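Local coordinates for putative epoxide hydrolase protein (Klebsiella pneumoniae subsp. pneumoniae, PDB 5BOV) that is a putative epoxide hydrolase that probably cleaves its substrate as other alpha/beta-hydrolase-fold enzymes do, although its natural substrate is not established, at residues A[13-17]-A[94-99]; A[252-257]-A[278-284]; A[82-87]-A[230-234]; A[68-74]-A[203-209]; A[31-35]-A[101-105]. All blocks are in the same frame, centred on the assembly; numbering follows the deposited sequence. Where two conformers were deposited one is given.

Interaction 1: A[13-17]-A[94-99]; sequences QIRAG and HLMDAL
Ile-14 pushes its branched side chain into a shallow hollow on helix 94-98, lined by Leu-95, Ala-98 and Leu-99. In the alpha/beta-hydrolase fold helices cover a central sheet, and here one lies against the antiparallel edge strand; the axes of strand 13-16 and helix 94-98 come within 7.7 Å and cross at 112°. The two arms of Ile-14 divide the hollow between them. CG1 turns away from the backbone N (chi1 -162°) and the chain runs on extended, which brings CD1 to the end of the helix, 3.8 Å from Ala-98 CB and 3.9 Å from Leu-99 CD2. The other arm, CG2, crosses the side chain of Leu-95 and meets its CD1 at 3.6 Å. A beta-branched residue suits the place, being at home in a strand and able to fill two dents at once. Ala-16, on the same side of the strand, is a lower bump: its CB rests 3.9 Å from the backbone C of His-94. Ala-98 answers from the helix, its small CB slipping under the strand to 3.6 Å from Arg-15 O, so that two alanines keep helix and strand close. Ile-21 and Tyr-23 of strand 19-26 continue this apolar layer, Ile-21 touching both Ala-16 and Leu-95. Where the strand gives out, Gly-17 has no side chain to hold the His-94 ring off, and one face of the imidazole takes Gly-17 CA in a CH-pi contact, 18° off the ring normal and 3.7 Å from His-94 CD2.

Interaction 2: A[252-257]-A[278-284]; sequences GANNGA and LPGAVGH
Ala-257 lays its CB over one face of the His-284 imidazole, a CH-pi contact 3.6 Å from the ring centroid. Asn-255 approaches the same histidine obliquely, its amide turned 32° from the ring, and its OD1 lies 3.3 Å from His-284 CB. A water in the imidazole plane bridges His-284 ND1 to Asn-255 ND2, so the ring is met at face and edge. Its chi1 of -178° sets the ring beside its own carbonyl carbon, where Ala-257 CB can cover a face. Both loops leave the C-terminal ends of neighbouring parallel strands, 247-252 and 273-278, where the alpha/beta-hydrolase fold gathers its active-site residues; His-284 also touches Asp-110 of a probable nucleophile elbow, a position consistent with the histidine of a catalytic triad. One shell out, an Asx turn places Ala-257: its N donates to Asn-255 OD1 at 3.0 Å from above the carbonyl plane, while Glu-251 holds Asn-255 ND2. Farther back, Asn-254 N bonds to Val-282 O at 2.9 Å, and a second water donates to both Asn-254 O and Ala-281 O. Gly-252 lacks a side chain that would run into Val-282 O; Gly-283 packs its bare CA 3.7 Å from Asn-255 CA.

Interaction 3: A[82-87]-A[230-234]; sequences NGQPSA and YAGYE
Ser-86 and Tyr-233 bring their CA atoms to 6.3 Å where the first turns of helices 85-98 and 231-238 meet. Glu-234 carries most of the contact: bent at chi2 (-65°), it swings its carboxylate to the N-terminal end of helix 85-98, where three donors grip one oxygen. Glu-234 OE2 takes Ser-86 N on the syn side at 2.9 Å, Gln-84 NE2 nearly straight on the anti side at 3.0 Å, and Ser-86 OG from above the carboxylate plane at 2.7 Å. An acidic group suits this end of a helix, whose dipole would favour its charge. Gln-84, at the N-cap position, is steadied, since its OE1 accepts Asn-82 ND2 on an in-plane lone pair at 2.7 Å, and Asn-82 OD1 takes Gln-84 N in an Asx turn. The Tyr-230 ring gives the contact its main apolar surface: Ala-87, small enough to bring its backbone near, sets CA over it, 3.9 Å from the centroid. Ser-86 CB packs on Tyr-233 CB at 3.6 Å. Around this joint, Trp-219 of helix 209-220 lies against Gln-84, Pro-85 and Glu-234, helix 111-122 backs Pro-85 through Arg-114 and Ile-118, and Arg-67 of strand 59-74 touches Ala-87 and Tyr-230.

Interaction 4: A[68-74]-A[203-209]; sequences GYGTTRF and ALDNPDH
Asn-206 clamps the type II' turn 69-72 with both hydrogens of its amide. Residues 203-209 belong to the helical excursion between strands 127-133 and 247-252, where alpha/beta hydrolases commonly carry a lid, and close on a loop of strand 59-74. CG of Asn-206 lies anti to the backbone N (chi1 180°), which sends the amide to the turn. On the tight side Asn-206 ND2 donates to Gly-70 O and Thr-72 O, each at 2.9 Å, while OD1 takes Asp-208 N at 2.8 Å as a capping bond; the three fix the amide's rotation, as befits a group that donates and accepts. Gly-70 N donates almost straight to Ala-203 O at 3.0 Å. His-209 ND1 reaches Gly-68 O in its ring plane at 2.9 Å, and the same edge points at the face of Tyr-69, a T-shaped pair with planes at 70°. His-209 NE2 bonds to Tyr-171 OH. The looser side is filled in by ordered waters. Asp-208, salt-bridged to Arg-81 through OD1, turns OD2 to two waters, one linking it with Gly-68 N and Thr-72 O. The second, 2.8 Å from Phe-74 N, joins that nitrogen to Asp-208 OD2, itself 3.3 Å from Phe-74 CD1.

Interaction 5: A[31-35]-A[101-105]; sequences GQPVI and IRQAD
The amide of Gln-32 and the carboxylate of Asp-105 pass each other with planes 38° apart, the two side chains crossing at about a right angle and Gln-32 CG lying 3.5 Å from Asp-105 OD2. The bend of Gln-32 at chi2 (58°) turns NE2 back over its own strand, where it donates close to its amide plane to Pro-33 O at 3.1 Å and also to a water that bonds Gln-103 OE1. At the carboxylate's other oxygen, Ser-129 holds OD1; Asp-302 of helix 291-303 lies near OD2, a like charge that may raise the proton affinity of the pair. The Pro-33 ring and Ile-101 run alongside in opposite directions, CB to CG2 3.9 Å. Strands 32-37 and 104-108 run parallel as neighbours at the heart of the alpha/beta-hydrolase sheet, with Val-34 paired to Asp-105. Asp-105 N donates to Pro-33 O at 2.9 Å, reaching it from the face opposite Gln-32 NE2, so two bonds grip this carbonyl. Pro-33 has no N-H to give on this side, and its ring lies against Gln-103 O instead. The next link, Ile-35 N to Asp-105 O at 2.9 Å, is nearly in line with the C=O of Asp-105. The small Ala-104 puts CB 4.0 Å from Ile-35 CD1, and selenomethionine Met-96 of helix 85-98 touches Ile-35, Ile-101 and Ala-104.

How the interactions relate
From the N terminus, interaction 1 joins edge strand 12-16 to the end of helix 85-98, and interaction 5 opens inside that loop at 31-35 but closes just beyond it at 101-105, so the two cross. They also touch, through a probable hydrogen bond from Ile-101 N to Met-96 O. Interactions 4 and 3 open next, at 68-74 and 82-87, and close far along the chain at 203-209 and 230-234; they cross each other and both earlier contacts, tying two parts of the helical excursion, residues 203-209 and helix 231-238, back to the core. Gln-13 meets Thr-71 where interactions 1 and 4 adjoin. Interaction 2 follows in series, joining loops beyond the last two strands.

Interaction 1: A[13-17]-A[94-99]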
# COMPACT_ATOMS: atom_id res chain seq x y z
N GLN A 13 10.71 -12.46 -10.20
CA GLN A 13 10.69 -11.27 -11.07
C GLN A 13 9.83 -11.55 -12.26
O GLN A 13 9.89 -12.65 -12.85
CB GLN A 13 12.10 -10.90 -11.53
CG GLN A 13 13.09 -10.59 -10.45
CD GLN A 13 12.89 -9.31 -9.62
OE1 GLN A 13 13.23 -9.28 -8.44
NE2 GLN A 13 12.34 -8.29 -10.21
N ILE A 14 9.01 -10.59 -12.65
CA ILE A 14 8.16 -10.77 -13.84
C ILE A 14 7.92 -9.45 -14.55
O ILE A 14 7.69 -8.43 -13.93
CB ILE A 14 6.82 -11.51 -13.48
CG1 ILE A 14 6.14 -12.09 -14.73
CG2 ILE A 14 5.83 -10.61 -12.75
CD1 ILE A 14 5.06 -13.13 -14.46
N ARG A 15 7.92 -9.49 -15.89
CA ARG A 15 7.54 -8.32 -16.67
C ARG A 15 6.05 -8.06 -16.54
O ARG A 15 5.23 -8.97 -16.74
CB ARG A 15 7.94 -8.54 -18.13
CG ARG A 15 7.70 -7.34 -19.07
CD ARG A 15 7.95 -7.76 -20.54
NE ARG A 15 9.36 -8.15 -20.63
CZ ARG A 15 10.38 -7.34 -20.94
NH1 ARG A 15 10.16 -6.10 -21.34
NH2 ARG A 15 11.63 -7.81 -20.88
N ALA A 16 5.68 -6.85 -16.18
CA ALA A 16 4.31 -6.51 -16.03
C ALA A 16 4.15 -5.03 -16.34
O ALA A 16 4.54 -4.15 -15.56
CB ALA A 16 3.83 -6.81 -14.60
N GLY A 17 3.53 -4.73 -17.49
CA GLY A 17 3.26 -3.35 -17.86
C GLY A 17 4.57 -2.62 -18.10
O GLY A 17 5.41 -3.07 -18.89
N HIS A 94 -1.69 -5.37 -14.08
CA HIS A 94 -0.73 -5.98 -15.00
C HIS A 94 -0.02 -7.18 -14.36
O HIS A 94 0.24 -8.21 -15.05
CB HIS A 94 0.33 -4.96 -15.41
CG HIS A 94 -0.18 -3.93 -16.35
ND1 HIS A 94 -0.81 -4.22 -17.55
CD2 HIS A 94 -0.06 -2.58 -16.31
CE1 HIS A 94 -1.12 -3.08 -18.15
NE2 HIS A 94 -0.68 -2.08 -17.42
N LEU A 95 0.27 -7.10 -13.06
CA LEU A 95 0.88 -8.28 -12.36
C LEU A 95 -0.08 -9.44 -12.35
O LEU A 95 0.33 -10.60 -12.60
CB LEU A 95 1.24 -7.89 -10.91
CG LEU A 95 1.82 -8.95 -10.03
CD1 LEU A 95 3.15 -9.45 -10.57
CD2 LEU A 95 1.97 -8.43 -8.59
N MSE A 96 -1.35 -9.18 -12.05
CA MSE A 96 -2.38 -10.25 -12.01
C MSE A 96 -2.47 -10.89 -13.37
O MSE A 96 -2.45 -12.14 -13.51
CB MSE A 96 -3.73 -9.68 -11.55
CG MSE A 96 -3.72 -9.44 -10.03
SE MSE A 96 -5.42 -8.57 -9.56
CE MSE A 96 -6.38 -10.22 -9.60
N ASP A 97 -2.57 -10.06 -14.41
CA ASP A 97 -2.57 -10.59 -15.75
C ASP A 97 -1.33 -11.44 -16.09
O ASP A 97 -1.46 -12.56 -16.68
CB ASP A 97 -2.71 -9.51 -16.82
CG ASP A 97 -4.03 -8.76 -16.76
OD1 ASP A 97 -5.04 -9.28 -16.21
OD2 ASP A 97 -4.07 -7.65 -17.37
N ALA A 98 -0.15 -10.96 -15.73
CA ALA A 98 1.07 -11.65 -16.05
C ALA A 98 1.16 -13.02 -15.34
O ALA A 98 1.78 -13.99 -15.83
CB ALA A 98 2.30 -10.80 -15.72
N LEU A 99 0.59 -13.10 -14.14
CA LEU A 99 0.49 -14.33 -13.37
C LEU A 99 -0.71 -15.22 -13.70
O LEU A 99 -0.89 -16.26 -13.08
CB LEU A 99 0.48 -14.03 -11.84
CG LEU A 99 1.77 -13.36 -11.29
CD1 LEU A 99 1.57 -12.88 -9.84
CD2 LEU A 99 2.97 -14.33 -11.37

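Interaction 2: A[252-257]-A[278-284]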
# COMPACT_ATOMS: atom_id res chain seq x y z
N GLY A 252 -5.81 0.76 13.96
CA GLY A 252 -5.09 0.50 15.22
C GLY A 252 -5.31 1.62 16.18
O GLY A 252 -5.46 2.81 15.78
N ALA A 253 -5.33 1.34 17.48
CA ALA A 253 -5.57 2.38 18.49
C ALA A 253 -4.42 3.35 18.68
O ALA A 253 -4.59 4.44 19.20
CB ALA A 253 -5.89 1.70 19.79
N ASN A 254 -3.21 2.95 18.29
CA ASN A 254 -2.07 3.82 18.47
C ASN A 254 -1.41 4.18 17.15
O ASN A 254 -0.23 4.25 17.05
CB ASN A 254 -1.10 3.15 19.44
CG ASN A 254 -1.69 3.08 20.84
OD1 ASN A 254 -1.41 3.96 21.64
ND2 ASN A 254 -2.52 2.08 21.13
N ASN A 255 -2.23 4.46 16.16
CA ASN A 255 -1.76 4.94 14.87
C ASN A 255 -1.47 6.42 14.92
O ASN A 255 -2.42 7.25 15.10
CB ASN A 255 -2.86 4.65 13.82
CG ASN A 255 -2.44 5.00 12.42
OD1 ASN A 255 -1.32 5.43 12.16
ND2 ASN A 255 -3.35 4.78 11.50
N GLY A 256 -0.21 6.79 14.73
CA GLY A 256 0.17 8.20 14.72
C GLY A 256 0.09 8.89 13.38
O GLY A 256 0.27 10.12 13.28
N ALA A 257 -0.11 8.13 12.33
CA ALA A 257 -0.21 8.65 11.01
C ALA A 257 -1.64 9.14 10.80
O ALA A 257 -2.54 8.76 11.53
CB ALA A 257 0.08 7.57 10.02
N LEU A 278 -8.43 -2.66 16.04
CA LEU A 278 -7.52 -3.60 16.64
C LEU A 278 -7.05 -3.09 18.02
O LEU A 278 -6.47 -2.05 18.08
CB LEU A 278 -6.32 -3.82 15.76
CG LEU A 278 -6.64 -4.38 14.37
CD1 LEU A 278 -5.37 -4.49 13.54
CD2 LEU A 278 -7.35 -5.71 14.45
N PRO A 279 -7.27 -3.86 19.06
CA PRO A 279 -6.78 -3.35 20.39
C PRO A 279 -5.25 -3.40 20.48
O PRO A 279 -4.67 -4.29 19.82
CB PRO A 279 -7.38 -4.33 21.37
CG PRO A 279 -7.55 -5.61 20.62
CD PRO A 279 -7.74 -5.24 19.13
N GLY A 280 -4.66 -2.40 21.17
CA GLY A 280 -3.32 -2.50 21.68
C GLY A 280 -2.35 -1.43 21.23
O GLY A 280 -2.68 -0.30 20.96
N ALA A 281 -1.11 -1.82 21.14
CA ALA A 281 -0.04 -0.91 20.77
C ALA A 281 -0.02 -0.73 19.24
O ALA A 281 0.92 -0.08 18.71
CB ALA A 281 1.33 -1.49 21.22
N VAL A 282 -1.05 -1.26 18.54
CA VAL A 282 -1.00 -1.32 17.00
C VAL A 282 -1.15 0.04 16.41
O VAL A 282 -2.09 0.82 16.72
CB VAL A 282 -2.12 -2.23 16.39
CG1 VAL A 282 -1.92 -2.37 14.89
CG2 VAL A 282 -2.07 -3.63 17.00
N GLY A 283 -0.20 0.38 15.56
CA GLY A 283 -0.10 1.62 14.89
C GLY A 283 -0.48 1.60 13.41
O GLY A 283 -1.52 1.00 13.03
N HIS A 284 0.37 2.18 12.61
CA HIS A 284 0.13 2.42 11.22
C HIS A 284 0.37 1.19 10.32
O HIS A 284 -0.05 1.20 9.13
CB HIS A 284 1.06 3.54 10.82
CG HIS A 284 0.94 3.99 9.41
ND1 HIS A 284 -0.24 4.44 8.86
CD2 HIS A 284 1.89 4.17 8.47
CE1 HIS A 284 -0.02 4.81 7.60
NE2 HIS A 284 1.26 4.70 7.37
O HOH W 1 1.98 2.51 17.79
O HOH W 2 -3.14 5.38 8.62

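Interaction 3: A[82-87]-A[230-234]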
# COMPACT_ATOMS: atom_id res chain seq x y z
N ASN A 82 6.53 7.93 -11.88
CA ASN A 82 5.24 8.54 -11.54
C ASN A 82 4.62 7.81 -10.36
O ASN A 82 4.34 6.59 -10.45
CB ASN A 82 4.37 8.49 -12.79
CG ASN A 82 2.95 9.04 -12.58
OD1 ASN A 82 2.62 9.65 -11.57
ND2 ASN A 82 2.12 8.79 -13.56
N GLY A 83 4.37 8.57 -9.27
CA GLY A 83 3.66 8.06 -8.09
C GLY A 83 2.18 8.36 -7.98
O GLY A 83 1.58 8.17 -6.90
N GLN A 84 1.50 8.66 -9.09
CA GLN A 84 0.06 8.95 -8.95
C GLN A 84 -0.73 7.66 -8.64
O GLN A 84 -0.27 6.54 -8.99
CB GLN A 84 -0.51 9.55 -10.23
CG GLN A 84 -0.69 8.64 -11.41
CD GLN A 84 -1.21 9.40 -12.62
OE1 GLN A 84 -0.45 9.73 -13.56
NE2 GLN A 84 -2.52 9.67 -12.62
N PRO A 85 -1.86 7.77 -7.99
CA PRO A 85 -2.48 6.58 -7.42
C PRO A 85 -2.86 5.52 -8.43
O PRO A 85 -2.62 4.30 -8.19
CB PRO A 85 -3.72 7.12 -6.68
CG PRO A 85 -3.34 8.54 -6.31
CD PRO A 85 -2.54 8.99 -7.51
N SER A 86 -3.46 5.89 -9.57
CA SER A 86 -3.93 4.88 -10.46
C SER A 86 -2.79 4.13 -11.17
O SER A 86 -3.00 3.02 -11.69
CB SER A 86 -4.93 5.42 -11.48
OG SER A 86 -4.31 6.44 -12.29
N ALA A 87 -1.59 4.70 -11.20
CA ALA A 87 -0.44 4.03 -11.82
C ALA A 87 -0.10 2.77 -11.04
O ALA A 87 0.15 1.71 -11.64
CB ALA A 87 0.75 4.98 -11.94
N TYR A 230 -3.26 7.66 -17.62
CA TYR A 230 -3.95 7.40 -16.38
C TYR A 230 -5.07 8.41 -16.10
O TYR A 230 -5.75 8.29 -15.08
CB TYR A 230 -2.96 7.40 -15.24
CG TYR A 230 -1.88 6.31 -15.41
CD1 TYR A 230 -2.23 5.00 -15.57
CD2 TYR A 230 -0.54 6.63 -15.31
CE1 TYR A 230 -1.24 3.98 -15.69
CE2 TYR A 230 0.44 5.63 -15.44
CZ TYR A 230 0.07 4.33 -15.65
OH TYR A 230 1.04 3.32 -15.79
N ALA A 231 -5.28 9.36 -17.03
CA ALA A 231 -6.19 10.46 -16.71
C ALA A 231 -7.63 9.96 -16.61
O ALA A 231 -8.43 10.48 -15.79
CB ALA A 231 -6.04 11.59 -17.78
N GLY A 232 -8.00 8.99 -17.42
CA GLY A 232 -9.34 8.39 -17.38
C GLY A 232 -9.62 7.75 -16.01
O GLY A 232 -10.71 7.94 -15.40
N TYR A 233 -8.64 6.99 -15.52
CA TYR A 233 -8.82 6.40 -14.20
C TYR A 233 -8.96 7.48 -13.16
O TYR A 233 -9.79 7.33 -12.27
CB TYR A 233 -7.60 5.56 -13.87
CG TYR A 233 -7.30 4.45 -14.86
CD1 TYR A 233 -8.29 3.75 -15.50
CD2 TYR A 233 -5.97 4.04 -15.03
CE1 TYR A 233 -7.98 2.67 -16.41
CE2 TYR A 233 -5.66 2.96 -15.89
CZ TYR A 233 -6.65 2.31 -16.56
OH TYR A 233 -6.32 1.24 -17.38
N GLU A 234 -8.14 8.53 -13.19
CA GLU A 234 -8.18 9.54 -12.16
C GLU A 234 -9.49 10.29 -12.22
O GLU A 234 -10.05 10.70 -11.18
CB GLU A 234 -7.03 10.52 -12.21
CG GLU A 234 -5.68 9.88 -12.05
CD GLU A 234 -5.41 9.23 -10.65
OE1 GLU A 234 -6.23 9.42 -9.71
OE2 GLU A 234 -4.38 8.50 -10.56
O HOH W 3 1.04 0.76 -14.74

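Interaction 4: A[68-74]-A[203-209]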
# COMPACT_ATOMS: atom_id res chain seq x y z
N GLY A 68 9.21 1.87 -7.14
CA GLY A 68 10.05 2.62 -6.23
C GLY A 68 10.61 1.85 -5.03
O GLY A 68 11.19 2.46 -4.15
N TYR A 69 10.44 0.54 -4.99
CA TYR A 69 10.91 -0.26 -3.87
C TYR A 69 11.58 -1.56 -4.31
O TYR A 69 11.17 -2.23 -5.27
CB TYR A 69 9.77 -0.65 -2.93
CG TYR A 69 8.98 0.48 -2.38
CD1 TYR A 69 8.02 1.13 -3.16
CD2 TYR A 69 9.12 0.84 -1.05
CE1 TYR A 69 7.26 2.15 -2.59
CE2 TYR A 69 8.38 1.86 -0.48
CZ TYR A 69 7.40 2.44 -1.23
OH TYR A 69 6.65 3.48 -0.64
N GLY A 70 12.61 -1.93 -3.54
CA GLY A 70 13.16 -3.28 -3.63
C GLY A 70 13.66 -3.57 -5.05
O GLY A 70 14.32 -2.77 -5.70
N THR A 71 13.33 -4.76 -5.53
CA THR A 71 13.76 -5.18 -6.85
C THR A 71 12.72 -4.91 -7.95
O THR A 71 12.85 -5.43 -9.09
CB THR A 71 14.11 -6.69 -6.81
OG1 THR A 71 12.94 -7.44 -6.49
CG2 THR A 71 15.23 -6.97 -5.89
N THR A 72 11.67 -4.13 -7.67
CA THR A 72 10.82 -3.69 -8.70
C THR A 72 11.52 -2.57 -9.48
O THR A 72 11.98 -1.62 -8.87
CB THR A 72 9.47 -3.24 -8.18
OG1 THR A 72 8.75 -4.45 -7.83
CG2 THR A 72 8.67 -2.47 -9.25
N ARG A 73 11.53 -2.64 -10.82
CA ARG A 73 12.27 -1.64 -11.62
C ARG A 73 11.44 -1.26 -12.83
O ARG A 73 10.56 -2.02 -13.26
CB ARG A 73 13.68 -2.17 -12.03
CG ARG A 73 13.67 -3.39 -12.88
CD ARG A 73 15.09 -3.86 -13.24
NE ARG A 73 15.12 -4.96 -14.23
CZ ARG A 73 14.64 -4.95 -15.48
NH1 ARG A 73 14.10 -3.87 -16.04
NH2 ARG A 73 14.75 -6.05 -16.21
N PHE A 74 11.68 -0.08 -13.34
CA PHE A 74 11.09 0.32 -14.63
C PHE A 74 11.88 -0.39 -15.75
O PHE A 74 13.10 -0.39 -15.77
CB PHE A 74 11.14 1.83 -14.80
CG PHE A 74 10.12 2.54 -13.95
CD1 PHE A 74 10.37 2.85 -12.63
CD2 PHE A 74 8.87 2.87 -14.48
CE1 PHE A 74 9.42 3.50 -11.87
CE2 PHE A 74 7.89 3.51 -13.68
CZ PHE A 74 8.15 3.77 -12.38
N ALA A 203 15.42 -1.87 0.83
CA ALA A 203 14.53 -1.71 -0.28
C ALA A 203 14.22 -0.27 -0.63
O ALA A 203 13.94 0.03 -1.78
CB ALA A 203 13.21 -2.46 -0.02
N LEU A 204 14.38 0.65 0.34
CA LEU A 204 14.25 2.07 0.07
C LEU A 204 15.39 2.67 -0.67
O LEU A 204 15.32 3.84 -1.05
CB LEU A 204 14.00 2.84 1.38
CG LEU A 204 12.91 2.25 2.31
CD1 LEU A 204 12.75 3.09 3.59
CD2 LEU A 204 11.55 2.11 1.63
N ASP A 205 16.49 1.93 -0.83
CA ASP A 205 17.65 2.39 -1.61
C ASP A 205 17.47 2.10 -3.09
O ASP A 205 18.31 2.49 -3.87
CB ASP A 205 18.93 1.74 -1.06
CG ASP A 205 19.29 2.26 0.32
OD1 ASP A 205 18.99 3.45 0.67
OD2 ASP A 205 19.87 1.48 1.09
N ASN A 206 16.35 1.54 -3.51
CA ASN A 206 15.98 1.47 -4.91
C ASN A 206 16.20 2.82 -5.58
O ASN A 206 15.80 3.87 -5.05
CB ASN A 206 14.48 1.03 -4.99
CG ASN A 206 13.96 0.93 -6.43
OD1 ASN A 206 13.84 1.91 -7.09
ND2 ASN A 206 13.56 -0.27 -6.84
N PRO A 207 16.79 2.82 -6.79
CA PRO A 207 17.15 4.12 -7.39
C PRO A 207 15.98 5.02 -7.80
O PRO A 207 16.18 6.21 -8.02
CB PRO A 207 17.95 3.72 -8.63
CG PRO A 207 17.64 2.33 -8.90
CD PRO A 207 17.30 1.68 -7.55
N ASP A 208 14.77 4.46 -7.83
CA ASP A 208 13.59 5.23 -8.10
C ASP A 208 12.83 5.64 -6.82
O ASP A 208 11.81 6.34 -6.94
CB ASP A 208 12.60 4.39 -8.92
CG ASP A 208 13.20 3.85 -10.24
OD1 ASP A 208 13.88 4.68 -10.90
OD2 ASP A 208 12.93 2.66 -10.55
N HIS A 209 13.26 5.20 -5.63
CA HIS A 209 12.44 5.38 -4.47
C HIS A 209 12.13 6.86 -4.16
O HIS A 209 11.01 7.22 -3.83
CB HIS A 209 13.10 4.74 -3.24
CG HIS A 209 12.25 4.90 -2.00
ND1 HIS A 209 11.04 4.29 -1.87
CD2 HIS A 209 12.40 5.72 -0.95
CE1 HIS A 209 10.48 4.69 -0.75
NE2 HIS A 209 11.30 5.58 -0.19
O HOH W 4 10.80 0.99 -9.29
O HOH W 5 13.99 1.31 -12.47

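Interaction 5: A[31-35]-A[101-105]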
# COMPACT_ATOMS: atom_id res chain seq x y z
N GLY A 31 -4.07 -22.68 -4.76
CA GLY A 31 -4.74 -22.04 -3.60
C GLY A 31 -5.38 -20.73 -3.98
O GLY A 31 -5.07 -20.11 -5.02
N GLN A 32 -6.39 -20.35 -3.18
CA GLN A 32 -7.05 -19.04 -3.37
C GLN A 32 -5.97 -17.98 -3.38
O GLN A 32 -5.28 -17.81 -2.40
CB GLN A 32 -8.00 -18.79 -2.19
CG GLN A 32 -8.61 -17.35 -2.17
CD GLN A 32 -9.37 -16.97 -3.41
OE1 GLN A 32 -10.30 -17.67 -3.79
NE2 GLN A 32 -9.05 -15.83 -4.01
N PRO A 33 -5.92 -17.15 -4.44
CA PRO A 33 -4.89 -16.10 -4.42
C PRO A 33 -5.21 -14.92 -3.49
O PRO A 33 -6.33 -14.45 -3.46
CB PRO A 33 -4.83 -15.61 -5.92
CG PRO A 33 -5.48 -16.72 -6.70
CD PRO A 33 -6.48 -17.33 -5.79
N VAL A 34 -4.16 -14.43 -2.81
CA VAL A 34 -4.18 -13.24 -1.99
C VAL A 34 -2.98 -12.37 -2.38
O VAL A 34 -1.89 -12.92 -2.51
CB VAL A 34 -4.01 -13.60 -0.48
CG1 VAL A 34 -4.11 -12.38 0.38
CG2 VAL A 34 -5.00 -14.63 -0.04
N ILE A 35 -3.20 -11.07 -2.59
CA ILE A 35 -2.15 -10.13 -2.95
C ILE A 35 -2.07 -9.10 -1.84
O ILE A 35 -3.09 -8.47 -1.49
CB ILE A 35 -2.39 -9.46 -4.33
CG1 ILE A 35 -2.53 -10.56 -5.41
CG2 ILE A 35 -1.25 -8.49 -4.63
CD1 ILE A 35 -2.89 -10.02 -6.77
N ILE A 101 -3.85 -14.60 -13.00
CA ILE A 101 -4.70 -14.60 -11.82
C ILE A 101 -5.93 -13.79 -12.23
O ILE A 101 -5.82 -12.56 -12.35
CB ILE A 101 -3.99 -14.01 -10.58
CG1 ILE A 101 -2.85 -14.96 -10.09
CG2 ILE A 101 -4.99 -13.84 -9.43
CD1 ILE A 101 -2.00 -14.34 -8.98
N ARG A 102 -7.07 -14.45 -12.36
CA ARG A 102 -8.31 -13.76 -12.74
C ARG A 102 -8.91 -12.94 -11.60
O ARG A 102 -9.39 -11.86 -11.83
CB ARG A 102 -9.30 -14.83 -13.04
CG ARG A 102 -10.64 -14.34 -13.52
CD ARG A 102 -11.66 -15.49 -13.63
NE ARG A 102 -12.15 -15.96 -12.30
CZ ARG A 102 -13.04 -15.33 -11.52
NH1 ARG A 102 -13.61 -14.18 -11.86
NH2 ARG A 102 -13.39 -15.86 -10.35
N GLN A 103 -8.83 -13.46 -10.39
CA GLN A 103 -9.41 -12.78 -9.23
C GLN A 103 -8.60 -13.11 -7.97
O GLN A 103 -8.08 -14.22 -7.86
CB GLN A 103 -10.86 -13.24 -9.11
CG GLN A 103 -11.65 -12.48 -8.06
CD GLN A 103 -13.01 -13.12 -7.68
OE1 GLN A 103 -13.07 -14.27 -7.25
NE2 GLN A 103 -14.09 -12.40 -7.96
N ALA A 104 -8.41 -12.13 -7.07
CA ALA A 104 -7.68 -12.39 -5.84
C ALA A 104 -8.34 -11.65 -4.69
O ALA A 104 -9.02 -10.62 -4.89
CB ALA A 104 -6.27 -11.93 -5.95
N ASP A 105 -8.07 -12.11 -3.46
CA ASP A 105 -8.27 -11.30 -2.28
C ASP A 105 -7.14 -10.27 -2.22
O ASP A 105 -6.02 -10.62 -2.53
CB ASP A 105 -8.22 -12.18 -1.07
CG ASP A 105 -9.35 -13.13 -0.98
OD1 ASP A 105 -10.50 -12.78 -1.26
OD2 ASP A 105 -9.09 -14.34 -0.54
O HOH W 6 -10.50 -15.37 -6.58